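Local structure of Asp/Glu-specific dipeptidyl-peptidase (Flavobacterium psychrophilum, 5JXF) at residues A[349-352]-A[353-357]; A[418-421]-A[422-426]; A[438-441]-A[442-446]; A[690-693]-A[694-697]. The protein removes dipeptides from the N-terminus of oligopeptides as a serine-type peptidase, strictly preferring aspartate or glutamate at the P1 position. All coordinates share one frame; numbering follows the deposited sequence.

Contact 1: residues A[349-352]-A[353-357]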
ATOM      1  N   ILE A 349      -6.876  14.463  -4.934  1.00 53.74           N
ATOM      2  CA  ILE A 349      -5.839  13.585  -5.485  1.00 57.04           C
ATOM      3  C   ILE A 349      -6.506  12.335  -6.072  1.00 54.88           C
ATOM      4  O   ILE A 349      -6.356  12.052  -7.264  1.00 56.94           O
ATOM      5  CB  ILE A 349      -4.793  13.234  -4.409  1.00 62.92           C
ATOM      6  CG1 ILE A 349      -3.995  14.494  -4.059  1.00 68.77           C
ATOM      7  CG2 ILE A 349      -3.876  12.067  -4.845  1.00 55.56           C
ATOM      8  CD1 ILE A 349      -3.112  14.365  -2.842  1.00 70.88           C
ATOM      9  N   GLY A 350      -7.308  11.648  -5.255  1.00 54.48           N
ATOM     10  CA  GLY A 350      -8.038  10.472  -5.699  1.00 57.64           C
ATOM     11  C   GLY A 350      -8.989  10.714  -6.850  1.00 59.75           C
ATOM     12  O   GLY A 350      -9.103   9.898  -7.762  1.00 62.90           O
ATOM     13  N   GLU A 351      -9.685  11.845  -6.802  1.00 54.72           N
ATOM     14  CA  GLU A 351     -10.658  12.167  -7.822  1.00 52.68           C
ATOM     15  C   GLU A 351      -9.980  12.366  -9.175  1.00 65.07           C
ATOM     16  O   GLU A 351     -10.416  11.812 -10.183  1.00 67.37           O
ATOM     17  CB  GLU A 351     -11.444  13.416  -7.421  1.00 56.78           C
ATOM     18  CG  GLU A 351     -12.400  13.890  -8.482  1.00 67.71           C
ATOM     19  CD  GLU A 351     -13.201  15.123  -8.043  1.00 70.08           C
ATOM     20  OE1 GLU A 351     -12.617  16.236  -7.961  1.00 58.88           O
ATOM     21  OE2 GLU A 351     -14.409  14.955  -7.749  1.00 68.84           O
ATOM     22  N   SER A 352      -8.912  13.159  -9.193  1.00 52.56           N
ATOM     23  CA  SER A 352      -8.146  13.354 -10.418  1.00 63.42           C
ATOM     24  C   SER A 352      -7.535  12.027 -10.885  1.00 65.46           C
ATOM     25  O   SER A 352      -7.484  11.750 -12.087  1.00 59.21           O
ATOM     26  CB  SER A 352      -7.049  14.407 -10.216  1.00 68.91           C
ATOM     27  OG  SER A 352      -7.612  15.679  -9.931  1.00 78.59           O
ATOM     28  N   GLN A 353      -7.107  11.206  -9.926  1.00 60.61           N
ATOM     29  CA  GLN A 353      -6.526   9.893 -10.225  1.00 64.55           C
ATOM     30  C   GLN A 353      -7.535   8.975 -10.915  1.00 61.71           C
ATOM     31  O   GLN A 353      -7.253   8.434 -11.983  1.00 71.25           O
ATOM     32  CB  GLN A 353      -5.995   9.230  -8.944  1.00 64.63           C
ATOM     33  CG  GLN A 353      -5.191   7.952  -9.179  1.00 76.80           C
ATOM     34  CD  GLN A 353      -4.464   7.460  -7.928  1.00 82.64           C
ATOM     35  OE1 GLN A 353      -3.957   8.255  -7.133  1.00 85.57           O
ATOM     36  NE2 GLN A 353      -4.417   6.137  -7.751  1.00 78.02           N
ATOM     37  N   GLY A 354      -8.714   8.816 -10.313  1.00 61.38           N
ATOM     38  CA  GLY A 354      -9.752   7.951 -10.858  1.00 56.31           C
ATOM     39  C   GLY A 354     -10.360   8.416 -12.173  1.00 65.74           C
ATOM     40  O   GLY A 354     -10.767   7.596 -12.995  1.00 55.47           O
ATOM     41  N   LEU A 355     -10.462   9.730 -12.366  1.00 67.57           N
ATOM     42  CA  LEU A 355     -11.000  10.280 -13.610  1.00 66.05           C
ATOM     43  C   LEU A 355     -10.056  10.029 -14.789  1.00 69.59           C
ATOM     44  O   LEU A 355     -10.495   9.731 -15.901  1.00 74.31           O
ATOM     45  CB  LEU A 355     -11.265  11.787 -13.469  1.00 64.66           C
ATOM     46  CG  LEU A 355     -12.403  12.182 -12.522  1.00 60.19           C
ATOM     47  CD1 LEU A 355     -12.407  13.675 -12.267  1.00 60.13           C
ATOM     48  CD2 LEU A 355     -13.721  11.722 -13.085  1.00 56.24           C
ATOM     49  N   LYS A 356      -8.760  10.168 -14.544  1.00 63.79           N
ATOM     50  CA  LYS A 356      -7.773   9.881 -15.573  1.00 74.32           C
ATOM     51  C   LYS A 356      -7.766   8.391 -15.867  1.00 77.22           C
ATOM     52  O   LYS A 356      -8.010   7.973 -16.993  1.00 78.87           O
ATOM     53  CB  LYS A 356      -6.387  10.341 -15.136  1.00 77.63           C
ATOM     54  CG  LYS A 356      -6.193  11.847 -15.120  1.00 77.63           C
ATOM     55  CD  LYS A 356      -5.003  12.177 -14.247  1.00 82.88           C
ATOM     56  CE  LYS A 356      -4.635  13.639 -14.302  1.00 89.40           C
ATOM     57  NZ  LYS A 356      -3.388  13.907 -13.530  1.00 97.22           N
ATOM     58  N   LYS A 357      -7.517   7.603 -14.826  1.00 79.08           N
ATOM     59  CA  LYS A 357      -7.409   6.147 -14.927  1.00 81.85           C
ATOM     60  C   LYS A 357      -8.582   5.510 -15.669  1.00 80.17           C
ATOM     61  O   LYS A 357      -8.400   4.559 -16.429  1.00 85.89           O
ATOM     62  CB  LYS A 357      -7.285   5.535 -13.524  1.00 76.75           C
ATOM     63  CG  LYS A 357      -7.224   4.022 -13.506  1.00 80.69           C
ATOM     64  CD  LYS A 357      -6.910   3.484 -12.116  1.00 83.07           C
ATOM     65  CE  LYS A 357      -6.594   1.993 -12.168  1.00 88.65           C
ATOM     66  NZ  LYS A 357      -7.661   1.227 -12.875  1.00 94.65           N
TER
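The flat peptide carbonyl of Glu-351 is met by both the N-H and the side chain of Leu-355: Leu-355 N lies tilted 24° from the carbonyl plane and donates to Glu-351 O at 3.0 Å. Against the same oxygen rests Leu-355 CG, 3.1 Å from Glu-351 O. That close approach follows from chi1 of -68°, which sets CG of Leu-355 beside its own N-H. The two side chains then run side by side in the same direction, with Glu-351 CG 3.8 Å from Leu-355 CD1. At the next residue, the Ser-352 carbonyl accepts from Lys-356 N at 3.2 Å, while the extended lysine passes its aliphatic CG and CD over that oxygen. Between the two glycines the bond is straighter, Gly-354 N to Gly-350 O at 2.8 Å and 169°. The polar ends bond beyond this stretch: Asn-306 ND2 of helix 295-325 serves both Glu-351 OE1 and Ser-352 OG, and the serine also bonds to Trp-348 O in the preceding turn of its own helix. Ile-689 of a loop touches both Glu-351 and Leu-355. Consecutive bonds between residues four apart define the alpha-helical end of helix 328-357, whose Glu-351 side chain comes about 6 Å from that of Arg-680, the residue linked by similarity to acidic P1 recognition.

Contact 2: residues A[418-421]-A[422-426]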
ATOM      1  N   LEU A 418      -4.802  34.959   8.601  1.00 82.25           N
ATOM      2  CA  LEU A 418      -4.736  36.413   8.722  1.00 82.13           C
ATOM      3  C   LEU A 418      -5.347  37.100   7.500  1.00 79.57           C
ATOM      4  O   LEU A 418      -6.076  38.082   7.632  1.00 82.60           O
ATOM      5  CB  LEU A 418      -3.294  36.887   8.925  1.00 83.13           C
ATOM      6  CG  LEU A 418      -3.109  38.408   9.016  1.00 84.28           C
ATOM      7  CD1 LEU A 418      -2.167  38.788  10.152  1.00 84.21           C
ATOM      8  CD2 LEU A 418      -2.611  38.997   7.700  1.00 83.19           C
ATOM      9  N   LEU A 419      -5.031  36.586   6.316  1.00 75.59           N
ATOM     10  CA  LEU A 419      -5.610  37.080   5.073  1.00 74.54           C
ATOM     11  C   LEU A 419      -7.117  36.854   5.089  1.00 77.35           C
ATOM     12  O   LEU A 419      -7.893  37.645   4.547  1.00 75.80           O
ATOM     13  CB  LEU A 419      -4.988  36.374   3.870  1.00 73.93           C
ATOM     14  CG  LEU A 419      -3.458  36.410   3.733  1.00 75.84           C
ATOM     15  CD1 LEU A 419      -3.036  35.753   2.435  1.00 72.06           C
ATOM     16  CD2 LEU A 419      -2.938  37.839   3.803  1.00 84.09           C
ATOM     17  N   SER A 420      -7.510  35.752   5.718  1.00 77.43           N
ATOM     18  CA  SER A 420      -8.904  35.385   5.858  1.00 77.70           C
ATOM     19  C   SER A 420      -9.663  36.446   6.647  1.00 81.03           C
ATOM     20  O   SER A 420     -10.732  36.901   6.226  1.00 81.00           O
ATOM     21  CB  SER A 420      -9.020  34.024   6.538  1.00 75.83           C
ATOM     22  OG  SER A 420     -10.373  33.649   6.687  1.00 85.17           O
ATOM     23  N   LEU A 421      -9.103  36.852   7.784  1.00 77.59           N
ATOM     24  CA  LEU A 421      -9.767  37.840   8.623  1.00 79.00           C
ATOM     25  C   LEU A 421      -9.774  39.202   7.932  1.00 78.92           C
ATOM     26  O   LEU A 421     -10.752  39.954   8.017  1.00 79.71           O
ATOM     27  CB  LEU A 421      -9.098  37.940   9.995  1.00 76.31           C
ATOM     28  CG  LEU A 421      -9.774  38.950  10.929  1.00 78.81           C
ATOM     29  CD1 LEU A 421     -11.206  38.536  11.237  1.00 72.16           C
ATOM     30  CD2 LEU A 421      -8.978  39.153  12.213  1.00 81.60           C
ATOM     31  N   GLY A 422      -8.683  39.504   7.238  1.00 73.76           N
ATOM     32  CA  GLY A 422      -8.575  40.738   6.486  1.00 76.21           C
ATOM     33  C   GLY A 422      -9.626  40.825   5.400  1.00 75.90           C
ATOM     34  O   GLY A 422     -10.245  41.869   5.211  1.00 76.09           O
ATOM     35  N   TYR A 423      -9.840  39.722   4.691  1.00 75.36           N
ATOM     36  CA  TYR A 423     -10.830  39.697   3.619  1.00 75.48           C
ATOM     37  C   TYR A 423     -12.272  39.845   4.123  1.00 74.93           C
ATOM     38  O   TYR A 423     -13.161  40.247   3.363  1.00 70.84           O
ATOM     39  CB  TYR A 423     -10.702  38.406   2.813  1.00 74.00           C
ATOM     40  CG  TYR A 423     -11.680  38.320   1.663  1.00 76.27           C
ATOM     41  CD1 TYR A 423     -11.605  39.203   0.596  1.00 82.39           C
ATOM     42  CD2 TYR A 423     -12.692  37.374   1.657  1.00 78.03           C
ATOM     43  CE1 TYR A 423     -12.499  39.132  -0.452  1.00 79.55           C
ATOM     44  CE2 TYR A 423     -13.586  37.295   0.615  1.00 75.11           C
ATOM     45  CZ  TYR A 423     -13.484  38.176  -0.438  1.00 77.48           C
ATOM     46  OH  TYR A 423     -14.377  38.101  -1.482  1.00 78.68           O
ATOM     47  N   LYS A 424     -12.516  39.513   5.389  1.00 74.01           N
ATOM     48  CA  LYS A 424     -13.848  39.724   5.953  1.00 73.84           C
ATOM     49  C   LYS A 424     -14.068  41.202   6.255  1.00 77.44           C
ATOM     50  O   LYS A 424     -15.188  41.696   6.155  1.00 74.16           O
ATOM     51  CB  LYS A 424     -14.057  38.893   7.214  1.00 70.83           C
ATOM     52  CG  LYS A 424     -14.133  37.400   6.960  1.00 70.32           C
ATOM     53  CD  LYS A 424     -14.485  36.663   8.229  1.00 71.40           C
ATOM     54  CE  LYS A 424     -14.317  35.163   8.073  1.00 72.63           C
ATOM     55  NZ  LYS A 424     -14.755  34.508   9.330  1.00 77.89           N
ATOM     56  N   LEU A 425     -12.999  41.902   6.623  1.00 78.55           N
ATOM     57  CA  LEU A 425     -13.075  43.339   6.840  1.00 76.22           C
ATOM     58  C   LEU A 425     -13.352  44.002   5.502  1.00 77.47           C
ATOM     59  O   LEU A 425     -14.081  44.989   5.408  1.00 76.19           O
ATOM     60  CB  LEU A 425     -11.785  43.872   7.455  1.00 78.02           C
ATOM     61  CG  LEU A 425     -11.523  43.448   8.901  1.00 80.41           C
ATOM     62  CD1 LEU A 425     -10.207  44.022   9.398  1.00 81.34           C
ATOM     63  CD2 LEU A 425     -12.678  43.852   9.816  1.00 80.47           C
ATOM     64  N   TYR A 426     -12.772  43.426   4.461  1.00 75.51           N
ATOM     65  CA  TYR A 426     -12.991  43.892   3.109  1.00 79.12           C
ATOM     66  C   TYR A 426     -14.467  43.866   2.744  1.00 79.87           C
ATOM     67  O   TYR A 426     -14.998  44.816   2.184  1.00 77.72           O
ATOM     68  CB  TYR A 426     -12.207  43.031   2.142  1.00 79.44           C
ATOM     69  CG  TYR A 426     -12.249  43.497   0.715  1.00 80.51           C
ATOM     70  CD1 TYR A 426     -11.421  44.527   0.274  1.00 83.92           C
ATOM     71  CD2 TYR A 426     -13.097  42.889  -0.204  1.00 79.39           C
ATOM     72  CE1 TYR A 426     -11.447  44.948  -1.048  1.00 83.42           C
ATOM     73  CE2 TYR A 426     -13.130  43.299  -1.525  1.00 82.37           C
ATOM     74  CZ  TYR A 426     -12.305  44.327  -1.940  1.00 82.66           C
ATOM     75  OH  TYR A 426     -12.337  44.726  -3.252  1.00 81.80           O
TER
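Lys-424 leans back along the helix over Ser-420, with CG of the lysine 3.5 Å from Ser-420 O and its chain extended from there onward. Their side chains come no closer than 4.4 Å, from Ser-420 OG to Lys-424 CE, and the serine hydroxyl is bonded instead to Val-413 O. Tyr-423 takes a different course: its CB sits 3.4 Å from Leu-419 O, but chi1 of -179° swings the ring off this stretch, where it meets Phe-408 edge-to-face. Leu-421 and Leu-425 form another side of the helix. The later leucine lays CG 3.7 Å from Leu-421 O, and both side chains pack on Phe-511 of helix 508-514. Along the backbone, Gly-422 N donates to Leu-418 O at 3.0 Å and Tyr-423 N to Leu-419 O at 2.9 Å. Further on, Leu-421 O takes Leu-425 N at 3.3 Å together with a weak bond from Lys-424 N. These turns belong to helix 417-435, which lies against helices 386-415 and 530-545, consistent with the helical domain of S46 peptidases. Chemically, cohesion within the stretch comes from main-chain bonds, whereas the leucines and the Tyr-423 ring turn their apolar surface to neighbouring helices and loops.

Contact 3: residues A[438-441]-A[442-446]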
ATOM      1  N   GLN A 438     -25.612  51.820   9.856  1.00 85.28           N
ATOM      2  CA  GLN A 438     -26.176  50.994  10.921  1.00 86.85           C
ATOM      3  C   GLN A 438     -25.977  49.514  10.606  1.00 81.47           C
ATOM      4  O   GLN A 438     -25.749  48.705  11.504  1.00 75.75           O
ATOM      5  CB  GLN A 438     -27.661  51.298  11.139  1.00 83.98           C
ATOM      6  CG  GLN A 438     -28.129  51.000  12.561  1.00 89.02           C
ATOM      7  CD  GLN A 438     -29.640  51.090  12.735  1.00 98.18           C
ATOM      8  OE1 GLN A 438     -30.406  50.922  11.782  1.00 97.31           O
ATOM      9  NE2 GLN A 438     -30.075  51.354  13.961  1.00101.36           N
ATOM     10  N   ALA A 439     -26.073  49.176   9.324  1.00 79.17           N
ATOM     11  CA  ALA A 439     -25.821  47.822   8.865  1.00 77.61           C
ATOM     12  C   ALA A 439     -24.351  47.458   9.079  1.00 81.30           C
ATOM     13  O   ALA A 439     -24.029  46.332   9.463  1.00 73.91           O
ATOM     14  CB  ALA A 439     -26.202  47.680   7.404  1.00 71.61           C
ATOM     15  N   PHE A 440     -23.469  48.426   8.831  1.00 87.14           N
ATOM     16  CA  PHE A 440     -22.038  48.251   9.059  1.00 84.20           C
ATOM     17  C   PHE A 440     -21.758  47.850  10.502  1.00 81.15           C
ATOM     18  O   PHE A 440     -21.152  46.809  10.770  1.00 75.85           O
ATOM     19  CB  PHE A 440     -21.276  49.540   8.711  1.00 85.70           C
ATOM     20  CG  PHE A 440     -19.816  49.502   9.079  1.00 90.39           C
ATOM     21  CD1 PHE A 440     -18.885  48.946   8.217  1.00 89.47           C
ATOM     22  CD2 PHE A 440     -19.373  50.022  10.289  1.00 91.79           C
ATOM     23  CE1 PHE A 440     -17.541  48.903   8.558  1.00 89.75           C
ATOM     24  CE2 PHE A 440     -18.032  49.981  10.634  1.00 90.71           C
ATOM     25  CZ  PHE A 440     -17.115  49.424   9.766  1.00 89.34           C
ATOM     26  N   ASN A 441     -22.208  48.690  11.427  1.00 81.91           N
ATOM     27  CA  ASN A 441     -21.957  48.478  12.841  1.00 82.95           C
ATOM     28  C   ASN A 441     -22.671  47.254  13.401  1.00 84.51           C
ATOM     29  O   ASN A 441     -22.232  46.685  14.399  1.00 81.00           O
ATOM     30  CB  ASN A 441     -22.358  49.718  13.633  1.00 83.16           C
ATOM     31  CG  ASN A 441     -21.463  50.907  13.345  1.00 89.24           C
ATOM     32  OD1 ASN A 441     -20.237  50.776  13.255  1.00 93.43           O
ATOM     33  ND2 ASN A 441     -22.072  52.080  13.201  1.00 91.08           N
ATOM     34  N   ASP A 442     -23.769  46.850  12.772  1.00 83.41           N
ATOM     35  CA  ASP A 442     -24.449  45.626  13.179  1.00 81.98           C
ATOM     36  C   ASP A 442     -23.590  44.412  12.827  1.00 82.57           C
ATOM     37  O   ASP A 442     -23.321  43.552  13.675  1.00 79.22           O
ATOM     38  CB  ASP A 442     -25.832  45.522  12.524  1.00 82.71           C
ATOM     39  CG  ASP A 442     -26.916  46.213  13.339  1.00 88.87           C
ATOM     40  OD1 ASP A 442     -26.821  46.199  14.584  1.00 95.26           O
ATOM     41  OD2 ASP A 442     -27.856  46.775  12.738  1.00 84.69           O
ATOM     42  N   ARG A 443     -23.146  44.358  11.575  1.00 85.88           N
ATOM     43  CA  ARG A 443     -22.353  43.230  11.109  1.00 83.77           C
ATOM     44  C   ARG A 443     -20.902  43.308  11.585  1.00 79.82           C
ATOM     45  O   ARG A 443     -20.199  42.293  11.606  1.00 73.30           O
ATOM     46  CB  ARG A 443     -22.421  43.134   9.586  1.00 80.97           C
ATOM     47  CG  ARG A 443     -23.816  42.786   9.095  1.00 79.62           C
ATOM     48  CD  ARG A 443     -23.877  42.585   7.594  1.00 86.59           C
ATOM     49  NE  ARG A 443     -25.246  42.320   7.153  1.00 94.70           N
ATOM     50  CZ  ARG A 443     -25.624  42.227   5.882  1.00 93.26           C
ATOM     51  NH1 ARG A 443     -24.733  42.376   4.907  1.00 86.66           N
ATOM     52  NH2 ARG A 443     -26.897  41.988   5.583  1.00 96.68           N
ATOM     53  N   LYS A 444     -20.455  44.499  11.976  1.00 81.11           N
ATOM     54  CA  LYS A 444     -19.120  44.632  12.561  1.00 83.25           C
ATOM     55  C   LYS A 444     -19.103  44.023  13.966  1.00 83.29           C
ATOM     56  O   LYS A 444     -18.202  43.255  14.310  1.00 75.42           O
ATOM     57  CB  LYS A 444     -18.674  46.097  12.613  1.00 76.69           C
ATOM     58  CG  LYS A 444     -17.227  46.268  13.034  1.00 76.27           C
ATOM     59  CD  LYS A 444     -16.920  47.667  13.508  1.00 78.44           C
ATOM     60  CE  LYS A 444     -17.635  47.971  14.806  1.00 82.25           C
ATOM     61  NZ  LYS A 444     -17.418  49.383  15.231  1.00 88.87           N
ATOM     62  N   GLU A 445     -20.112  44.363  14.769  1.00 87.62           N
ATOM     63  CA  GLU A 445     -20.206  43.868  16.141  1.00 87.65           C
ATOM     64  C   GLU A 445     -20.473  42.372  16.138  1.00 86.40           C
ATOM     65  O   GLU A 445     -20.048  41.654  17.043  1.00 84.54           O
ATOM     66  CB  GLU A 445     -21.305  44.595  16.932  1.00 89.93           C
ATOM     67  CG  GLU A 445     -21.059  46.086  17.190  1.00 93.90           C
ATOM     68  CD  GLU A 445     -19.751  46.368  17.920  1.00100.24           C
ATOM     69  OE1 GLU A 445     -19.375  45.589  18.824  1.00102.77           O
ATOM     70  OE2 GLU A 445     -19.098  47.383  17.592  1.00104.61           O
ATOM     71  N   ASN A 446     -21.177  41.903  15.115  1.00 86.02           N
ATOM     72  CA  ASN A 446     -21.413  40.476  14.975  1.00 82.04           C
ATOM     73  C   ASN A 446     -20.141  39.760  14.526  1.00 78.92           C
ATOM     74  O   ASN A 446     -19.891  38.619  14.919  1.00 76.81           O
ATOM     75  CB  ASN A 446     -22.556  40.209  13.996  1.00 84.99           C
ATOM     76  CG  ASN A 446     -22.820  38.725  13.807  1.00 90.61           C
ATOM     77  OD1 ASN A 446     -22.297  38.102  12.882  1.00 93.67           O
ATOM     78  ND2 ASN A 446     -23.622  38.145  14.698  1.00 88.55           N
TER
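Phe-440 and Lys-444 are joined through the backbone by a short bond, Lys-444 N to Phe-440 O at 2.7 Å, one of four successive bonds between residues four apart that mark this as regular alpha-helix within helix 437-450. Their side chains cross at a slant: Lys-444 CB stands over one face of the phenyl ring, and CD of the lysine comes 3.9 Å from Phe-440 CE2. Beyond the ring the lysine bends at chi3 (68°), which brings the ammonium to Leu-515 O, its hydrogen-bond partner, and to a long salt bridge of 3.5 Å between Lys-444 NZ and Glu-445 OE2. A methionine in its place would probably leave the Leu-515 carbonyl without this donor and the Glu-445 carboxylate without its cationic mate. Phe-440 also packs on Ala-519, Val-522 and Leu-523 of helix 519-528, while Ala-439 and Arg-443 lie against Val-431 of helix 417-435, so this helix packs against two others. Glu-445 N bonds to Asn-441 O, and Glu-445 CG comes to 3.1 Å from the same Asn-441 O. Alongside the lysine, buried Asn-441 OD1 has no hydrogen-bond partner, with Lys-444 NZ standing 3.7 Å from it.

Contact 4: residues A[690-693]-A[694-697]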
ATOM      1  N   HIS A 690     -18.118  10.767 -11.899  1.00 56.48           N
ATOM      2  CA  HIS A 690     -18.325   9.531 -12.649  1.00 62.26           C
ATOM      3  C   HIS A 690     -18.469   8.366 -11.685  1.00 63.96           C
ATOM      4  O   HIS A 690     -17.566   8.104 -10.888  1.00 66.90           O
ATOM      5  CB  HIS A 690     -17.162   9.279 -13.616  1.00 66.38           C
ATOM      6  CG  HIS A 690     -17.268   7.990 -14.376  1.00 75.59           C
ATOM      7  ND1 HIS A 690     -16.271   7.040 -14.370  1.00 72.25           N
ATOM      8  CD2 HIS A 690     -18.244   7.506 -15.182  1.00 81.49           C
ATOM      9  CE1 HIS A 690     -16.630   6.021 -15.132  1.00 74.91           C
ATOM     10  NE2 HIS A 690     -17.820   6.281 -15.641  1.00 78.53           N
ATOM     11  N   TYR A 691     -19.605   7.677 -11.750  1.00 63.55           N
ATOM     12  CA  TYR A 691     -19.845   6.518 -10.899  1.00 59.72           C
ATOM     13  C   TYR A 691     -19.538   5.221 -11.662  1.00 62.23           C
ATOM     14  O   TYR A 691     -20.099   4.976 -12.721  1.00 73.08           O
ATOM     15  CB  TYR A 691     -21.294   6.518 -10.387  1.00 51.55           C
ATOM     16  CG  TYR A 691     -21.618   5.388  -9.423  1.00 51.87           C
ATOM     17  CD1 TYR A 691     -21.445   5.543  -8.055  1.00 51.37           C
ATOM     18  CD2 TYR A 691     -22.090   4.166  -9.884  1.00 56.02           C
ATOM     19  CE1 TYR A 691     -21.739   4.518  -7.180  1.00 54.70           C
ATOM     20  CE2 TYR A 691     -22.380   3.138  -9.011  1.00 52.95           C
ATOM     21  CZ  TYR A 691     -22.205   3.321  -7.670  1.00 51.00           C
ATOM     22  OH  TYR A 691     -22.490   2.290  -6.810  1.00 47.82           O
ATOM     23  N   ASP A 692     -18.632   4.407 -11.127  1.00 63.81           N
ATOM     24  CA  ASP A 692     -18.325   3.090 -11.698  1.00 60.34           C
ATOM     25  C   ASP A 692     -18.656   2.064 -10.627  1.00 55.93           C
ATOM     26  O   ASP A 692     -18.040   2.053  -9.564  1.00 57.85           O
ATOM     27  CB  ASP A 692     -16.855   3.008 -12.136  1.00 61.32           C
ATOM     28  CG  ASP A 692     -16.450   1.626 -12.710  1.00 66.63           C
ATOM     29  OD1 ASP A 692     -17.095   0.588 -12.443  1.00 68.43           O
ATOM     30  OD2 ASP A 692     -15.436   1.585 -13.434  1.00 70.71           O
ATOM     31  N   PRO A 693     -19.650   1.207 -10.899  1.00 58.42           N
ATOM     32  CA  PRO A 693     -20.208   0.280  -9.901  1.00 55.08           C
ATOM     33  C   PRO A 693     -19.258  -0.839  -9.476  1.00 52.54           C
ATOM     34  O   PRO A 693     -19.462  -1.454  -8.420  1.00 50.16           O
ATOM     35  CB  PRO A 693     -21.432  -0.307 -10.616  1.00 56.03           C
ATOM     36  CG  PRO A 693     -21.151  -0.129 -12.073  1.00 63.27           C
ATOM     37  CD  PRO A 693     -20.361   1.139 -12.188  1.00 63.48           C
ATOM     38  N   SER A 694     -18.237  -1.116 -10.280  1.00 47.71           N
ATOM     39  CA  SER A 694     -17.377  -2.223  -9.954  1.00 55.34           C
ATOM     40  C   SER A 694     -16.345  -1.803  -8.904  1.00 63.54           C
ATOM     41  O   SER A 694     -15.780  -2.659  -8.220  1.00 64.47           O
ATOM     42  CB  SER A 694     -16.696  -2.767 -11.218  1.00 57.48           C
ATOM     43  OG  SER A 694     -15.734  -1.858 -11.699  1.00 55.36           O
ATOM     44  N   ILE A 695     -16.119  -0.494  -8.754  1.00 53.99           N
ATOM     45  CA  ILE A 695     -15.135  -0.011  -7.782  1.00 49.82           C
ATOM     46  C   ILE A 695     -15.619   1.112  -6.832  1.00 58.34           C
ATOM     47  O   ILE A 695     -14.869   1.566  -5.971  1.00 65.91           O
ATOM     48  CB  ILE A 695     -13.852   0.488  -8.503  1.00 56.22           C
ATOM     49  CG1 ILE A 695     -14.175   1.628  -9.480  1.00 49.00           C
ATOM     50  CG2 ILE A 695     -13.078  -0.695  -9.201  1.00 47.37           C
ATOM     51  CD1 ILE A 695     -12.906   2.221 -10.187  1.00 46.10           C
ATOM     52  N   CYS A 696     -16.853   1.573  -6.975  1.00 54.21           N
ATOM     53  CA  CYS A 696     -17.354   2.574  -6.038  1.00 50.48           C
ATOM     54  C   CYS A 696     -18.019   1.895  -4.861  1.00 40.50           C
ATOM     55  O   CYS A 696     -18.948   1.120  -5.026  1.00 54.47           O
ATOM     56  CB  CYS A 696     -18.315   3.540  -6.738  1.00 45.11           C
ATOM     57  SG  CYS A 696     -17.404   4.588  -7.898  1.00 71.56           S
ATOM     58  N   ARG A 697     -17.499   2.148  -3.670  1.00 38.31           N
ATOM     59  CA  ARG A 697     -18.064   1.565  -2.473  1.00 38.34           C
ATOM     60  C   ARG A 697     -18.150   2.609  -1.379  1.00 48.52           C
ATOM     61  O   ARG A 697     -17.326   3.515  -1.305  1.00 42.99           O
ATOM     62  CB  ARG A 697     -17.221   0.371  -1.964  1.00 41.24           C
ATOM     63  CG  ARG A 697     -17.074  -0.789  -2.919  1.00 40.10           C
ATOM     64  CD  ARG A 697     -18.362  -1.600  -3.064  1.00 50.01           C
ATOM     65  NE  ARG A 697     -18.174  -2.791  -3.901  1.00 49.64           N
ATOM     66  CZ  ARG A 697     -18.251  -2.783  -5.230  1.00 47.89           C
ATOM     67  NH1 ARG A 697     -18.503  -1.644  -5.887  1.00 43.18           N
ATOM     68  NH2 ARG A 697     -18.065  -3.908  -5.909  1.00 44.32           N
TER
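Hydrogen bonds around Asp-692 and Ser-694 organise the turn. Asp-692 OD1 accepts Ser-694 N at 3.0 Å, an Asx turn, and Ser-694 OG at 2.9 Å; both donors approach from the same face of the carboxylate plane. Chi1 of 71° places the serine hydroxyl between its own N and carbonyl carbon, back toward that oxygen. The main-chain Asp-692 O is gripped twice as well, by Cys-696 N at 2.9 Å, nearly in line with the carbonyl, and by Ile-695 N from above its plane, the latter closing a type I beta turn with Pro-693 and Ser-694 at its corners. With an alanine here in place of Asp-692, Ser-694 N and OG would probably lose their shared acceptor and the hydroxyl would be set free to turn. Sulfur contacts follow: Asp-692 N donates to Cys-696 SG at 3.5 Å, and the same SG lies over the face of the Tyr-691 ring, 26° off its normal, with Cys-696 CB 3.6 Å from Tyr-691 CE1. The guanidinium of Arg-697 supplies the third group, its NH1 bonding Pro-693 O at 2.7 Å and Cys-696 O at 2.9 Å. This turn lies in the loop joining antiparallel neighbours 673-680 and 698-702 of the eight-strand sheet, and Arg-697 also bonds the carbonyls of Lys-593 and Gly-594, just before strand 595-598.

From the N terminus the four contacts come in series, each confined to a local turn, so none closes a long loop and none nests or crosses. Contact 1 lies in the last turns of helix 328-357. Contacts 2 and 3 follow on the successive helices 417-435 and 437-450, their centres 16 Å apart and without direct touch. Contact 4 shapes the loop between strands 673-680 and 698-702. Although more than 300 residues separate them, contacts 1 and 4 touch, Leu-355 CD2 packing 4.3 Å from His-690 CB, which brings the helix end against the sheet loop; each has a side chain within about 7 Å of that of Arg-680. Contacts 2 and 3 lie on the opposite side of the chain's centre from contact 4.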